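Local coordinates for protein disulfide-isomerase A4 (Rattus norvegicus, PDB 3EC3) that catalyses the rearrangement of disulfide bonds in proteins, this chain being its noncatalytic b and b' fragment of thioredoxin-like fold, at residues A[32-35]-A[36-40]; A[96-99]-A[100-103]. The protein carries 1 engineered substitution. All coordinates share one frame; numbering follows the deposited sequence.

Overall arrangement
Running from the N terminus, the chain leaves strand 28-32 of the first thioredoxin-like domain and enters contact 1 (32-35 with 36-40), which closes the turn into helix 39-51. Contact 2 (96-99 with 100-103) comes later, where the chain leaves the outermost strand 93-96 and bends toward helix 103-113. The two are in series, neither nested nor crossed, yet their centres lie about 11 Å apart. They meet directly by packing: Pro39 against Gly99, Gly40 against Val97, and the ring of Phe33 on the backbone of Val97. Two strand-to-helix connections of the same sheet are thus joined at one end of the domain.

Contact 1 of 2, residues A[32-35]-A[36-40]; sequences VFQG and VGDPG
Asp38 OD2 is gripped by a backbone amide and a water: Gln34 N donates to it at 2.8 Å, and water 1 donates to the same oxygen at a short 2.5 Å. The amide bond is almost straight (177°) and uses the anti lone pair of OD2. This is the strand-to-helix turn of a thioredoxin-like domain, the place where catalytic relatives carry their CXXC motif; no cysteine occurs in these residues, in keeping with a noncatalytic domain. Asp38 is the N-cap of helix 39-51, and its other oxygen, OD1, accepts from Gly40 N at 3.2 Å, approached from above the carboxylate plane. One carboxylate therefore ties the loop with OD2 and caps the helix with OD1. Its reach follows from chi1 of -174°, which swings CG away from the backbone N and back over the loop. The backbone adds a type I turn from Gly35 to Asp38, closed by Asp38 N donating to Gly35 O at 3.1 Å. Water 1 also donates to Gln34 OE1, so it bridges the exposed amide to the carboxylate. On the buried side, the Phe33 ring stands nearly perpendicular to the carboxylate, the planes being 89° apart; OD2 lies at the ring edge, while Gly40 sits over one face. The Phe33 side chain is also in contact with Phe61, Val97 and Tyr41. The fit against the helix start is close: Phe33 CE2 lies 3.5 Å from Gly40 C, the atom over the ring face.

Contact 2 of 2, residues A[96-99]-A[100-103]; sequences DVQG and STEA
Thr101 OG1 takes the amide hydrogen of Gln98 N at 2.7 Å, with an N-H...O angle of 166°, and this short bond marks the compact half of the contact. It reinforces a type I beta turn from Gln98 to Thr101, in which Thr101 N donates back to Gln98 O at 3.0 Å. The turn leads out of edge strand 93-96 of the thioredoxin-like sheet toward helix 103-113, with Glu102 at the N-cap position. A chi1 of -47° sets OG1 beside its own backbone N, facing Gln98, and brings it within 3.5 Å of Val97 CA. On the helix side, the side chains of Val97 and Thr101 both touch Ile106, while Thr101 O accepts from Gln43 NE2. The outer side is looser. Gln98 bends at chi2, and its CG passes 3.5 Å from Ser100 OG, a carbon-to-oxygen contact between two exposed side chains; the amide oxygen Gln98 OE1 comes no nearer to Ser100 OG than 3.9 Å. Replacing Thr101 by a valine would probably leave Gln98 N without its acceptor and the turn with the Thr101 N to Gln98 O bond alone of this pair. The two bonds link Gln98 and Thr101 in opposite senses and probably hold the turn by polar contacts, one through the Thr101 hydroxyl oxygen and one through the backbone, while the Gln98 and Ser100 side chains add only a carbon-to-oxygen contact.

Contact 1 of 2, residues A[32-35]-A[36-40]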
loop_
_atom_site.group_PDB
_atom_site.type_symbol
_atom_site.label_atom_id
_atom_site.label_comp_id
_atom_site.label_asym_id
_atom_site.label_seq_id
_atom_site.Cartn_x
_atom_site.Cartn_y
_atom_site.Cartn_z
ATOM N N VAL A 32 -0.658 -2.081 20.236
ATOM C CA VAL A 32 0.290 -1.916 21.359
ATOM C C VAL A 32 -0.529 -1.674 22.617
ATOM O O VAL A 32 -1.120 -0.601 22.767
ATOM C CB VAL A 32 1.221 -0.699 21.128
ATOM C CG1 VAL A 32 2.235 -0.510 22.309
ATOM C CG2 VAL A 32 1.987 -0.811 19.749
ATOM N N PHE A 33 -0.516 -2.631 23.525
ATOM C CA PHE A 33 -1.448 -2.675 24.663
ATOM C C PHE A 33 -0.753 -2.995 25.952
ATOM O O PHE A 33 0.404 -3.378 25.948
ATOM C CB PHE A 33 -2.617 -3.619 24.332
ATOM C CG PHE A 33 -3.453 -3.090 23.187
ATOM C CD1 PHE A 33 -3.351 -3.671 21.915
ATOM C CD2 PHE A 33 -4.255 -1.938 23.371
ATOM C CE1 PHE A 33 -4.088 -3.157 20.834
ATOM C CE2 PHE A 33 -4.981 -1.401 22.299
ATOM C CZ PHE A 33 -4.891 -2.015 21.018
ATOM N N GLN A 34 -1.455 -2.843 27.063
ATOM C CA GLN A 34 -0.825 -3.054 28.374
ATOM C C GLN A 34 -0.711 -4.532 28.739
ATOM O O GLN A 34 0.193 -4.943 29.451
ATOM C CB GLN A 34 -1.582 -2.264 29.429
ATOM C CG GLN A 34 -1.679 -0.747 29.050
ATOM C CD GLN A 34 -2.241 0.071 30.148
ATOM O OE1 GLN A 34 -3.143 0.900 29.923
ATOM N NE2 GLN A 34 -1.765 -0.176 31.375
ATOM N N GLY A 35 -1.603 -5.346 28.201
ATOM C CA GLY A 35 -1.571 -6.767 28.489
ATOM C C GLY A 35 -2.750 -7.504 27.908
ATOM O O GLY A 35 -3.627 -6.919 27.279
ATOM N N VAL A 36 -2.797 -8.801 28.171
ATOM C CA VAL A 36 -3.744 -9.669 27.501
ATOM C C VAL A 36 -5.240 -9.452 27.929
ATOM O O VAL A 36 -6.154 -9.839 27.210
ATOM C CB VAL A 36 -3.278 -11.119 27.656
ATOM C CG1 VAL A 36 -3.382 -11.575 29.123
ATOM C CG2 VAL A 36 -4.091 -12.025 26.744
ATOM N N GLY A 37 -5.462 -8.751 29.040
ATOM C CA GLY A 37 -6.828 -8.452 29.515
ATOM C C GLY A 37 -7.221 -7.005 29.240
ATOM O O GLY A 37 -8.308 -6.572 29.648
ATOM N N ASP A 38 -6.353 -6.264 28.534
ATOM C CA ASP A 38 -6.551 -4.825 28.252
ATOM C C ASP A 38 -7.832 -4.638 27.386
ATOM O O ASP A 38 -7.924 -5.191 26.302
ATOM C CB ASP A 38 -5.266 -4.287 27.545
ATOM C CG ASP A 38 -5.272 -2.777 27.312
ATOM O OD1 ASP A 38 -6.352 -2.180 27.418
ATOM O OD2 ASP A 38 -4.186 -2.171 27.003
ATOM N N PRO A 39 -8.856 -3.922 27.883
ATOM C CA PRO A 39 -10.058 -3.821 27.056
ATOM C C PRO A 39 -9.761 -3.362 25.590
ATOM O O PRO A 39 -10.400 -3.852 24.665
ATOM C CB PRO A 39 -10.915 -2.837 27.855
ATOM C CG PRO A 39 -10.558 -3.125 29.265
ATOM C CD PRO A 39 -9.060 -3.257 29.192
ATOM N N GLY A 40 -8.772 -2.483 25.391
ATOM C CA GLY A 40 -8.445 -2.001 24.041
ATOM C C GLY A 40 -7.905 -3.150 23.196
ATOM O O GLY A 40 -8.238 -3.307 22.002
HETATM O O HOH W 1 -3.766 0.293 26.813
#

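Contact 2 of 2, residues A[96-99]-A[100-103]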
loop_
_atom_site.group_PDB
_atom_site.type_symbol
_atom_site.label_atom_id
_atom_site.label_comp_id
_atom_site.label_asym_id
_atom_site.label_seq_id
_atom_site.Cartn_x
_atom_site.Cartn_y
_atom_site.Cartn_z
ATOM N N ASP A 96 -5.696 5.910 18.674
ATOM C CA ASP A 96 -5.990 5.566 20.072
ATOM C C ASP A 96 -6.986 4.439 20.088
ATOM O O ASP A 96 -7.965 4.482 19.349
ATOM C CB ASP A 96 -6.609 6.762 20.851
ATOM C CG ASP A 96 -5.678 7.973 20.940
ATOM O OD1 ASP A 96 -4.485 7.861 20.552
ATOM O OD2 ASP A 96 -6.133 9.058 21.416
ATOM N N VAL A 97 -6.746 3.424 20.931
ATOM C CA VAL A 97 -7.667 2.299 21.060
ATOM C C VAL A 97 -7.900 1.953 22.528
ATOM O O VAL A 97 -6.960 1.563 23.229
ATOM C CB VAL A 97 -7.189 1.010 20.313
ATOM C CG1 VAL A 97 -8.173 -0.143 20.550
ATOM C CG2 VAL A 97 -7.066 1.257 18.811
ATOM N N GLN A 98 -9.144 2.117 22.987
ATOM C CA GLN A 98 -9.511 1.619 24.318
ATOM C C GLN A 98 -10.777 0.790 24.333
ATOM O O GLN A 98 -11.296 0.421 23.292
ATOM C CB GLN A 98 -9.600 2.751 25.328
ATOM C CG GLN A 98 -10.394 3.912 24.867
ATOM C CD GLN A 98 -9.790 5.165 25.386
ATOM O OE1 GLN A 98 -10.401 5.868 26.172
ATOM N NE2 GLN A 98 -8.539 5.428 24.991
ATOM N N GLY A 99 -11.259 0.488 25.542
ATOM C CA GLY A 99 -12.372 -0.420 25.687
ATOM C C GLY A 99 -13.564 0.160 24.970
ATOM O O GLY A 99 -14.333 -0.566 24.361
ATOM N N SER A 100 -13.647 1.483 24.976
ATOM C CA SER A 100 -14.788 2.217 24.423
ATOM C C SER A 100 -14.721 2.379 22.902
ATOM O O SER A 100 -15.732 2.628 22.271
ATOM C CB SER A 100 -14.937 3.564 25.146
ATOM O OG SER A 100 -13.823 4.406 24.870
ATOM N N THR A 101 -13.527 2.208 22.318
ATOM C CA THR A 101 -13.335 2.256 20.874
ATOM C C THR A 101 -14.148 1.187 20.131
ATOM O O THR A 101 -14.008 0.012 20.396
ATOM C CB THR A 101 -11.822 2.108 20.510
ATOM O OG1 THR A 101 -11.042 2.986 21.337
ATOM C CG2 THR A 101 -11.587 2.466 19.053
ATOM N N GLU A 102 -14.991 1.608 19.195
ATOM C CA GLU A 102 -15.786 0.668 18.415
ATOM C C GLU A 102 -14.893 -0.175 17.515
ATOM O O GLU A 102 -13.962 0.358 16.895
ATOM C CB GLU A 102 -16.790 1.436 17.555
ATOM C CG GLU A 102 -17.965 1.981 18.348
ATOM C CD GLU A 102 -19.174 2.275 17.476
ATOM O OE1 GLU A 102 -19.912 3.246 17.787
ATOM O OE2 GLU A 102 -19.394 1.548 16.471
ATOM N N ALA A 103 -15.181 -1.477 17.422
ATOM C CA ALA A 103 -14.377 -2.370 16.571
ATOM C C ALA A 103 -14.478 -1.942 15.128
ATOM O O ALA A 103 -13.510 -2.031 14.377
ATOM C CB ALA A 103 -14.797 -3.823 16.732
#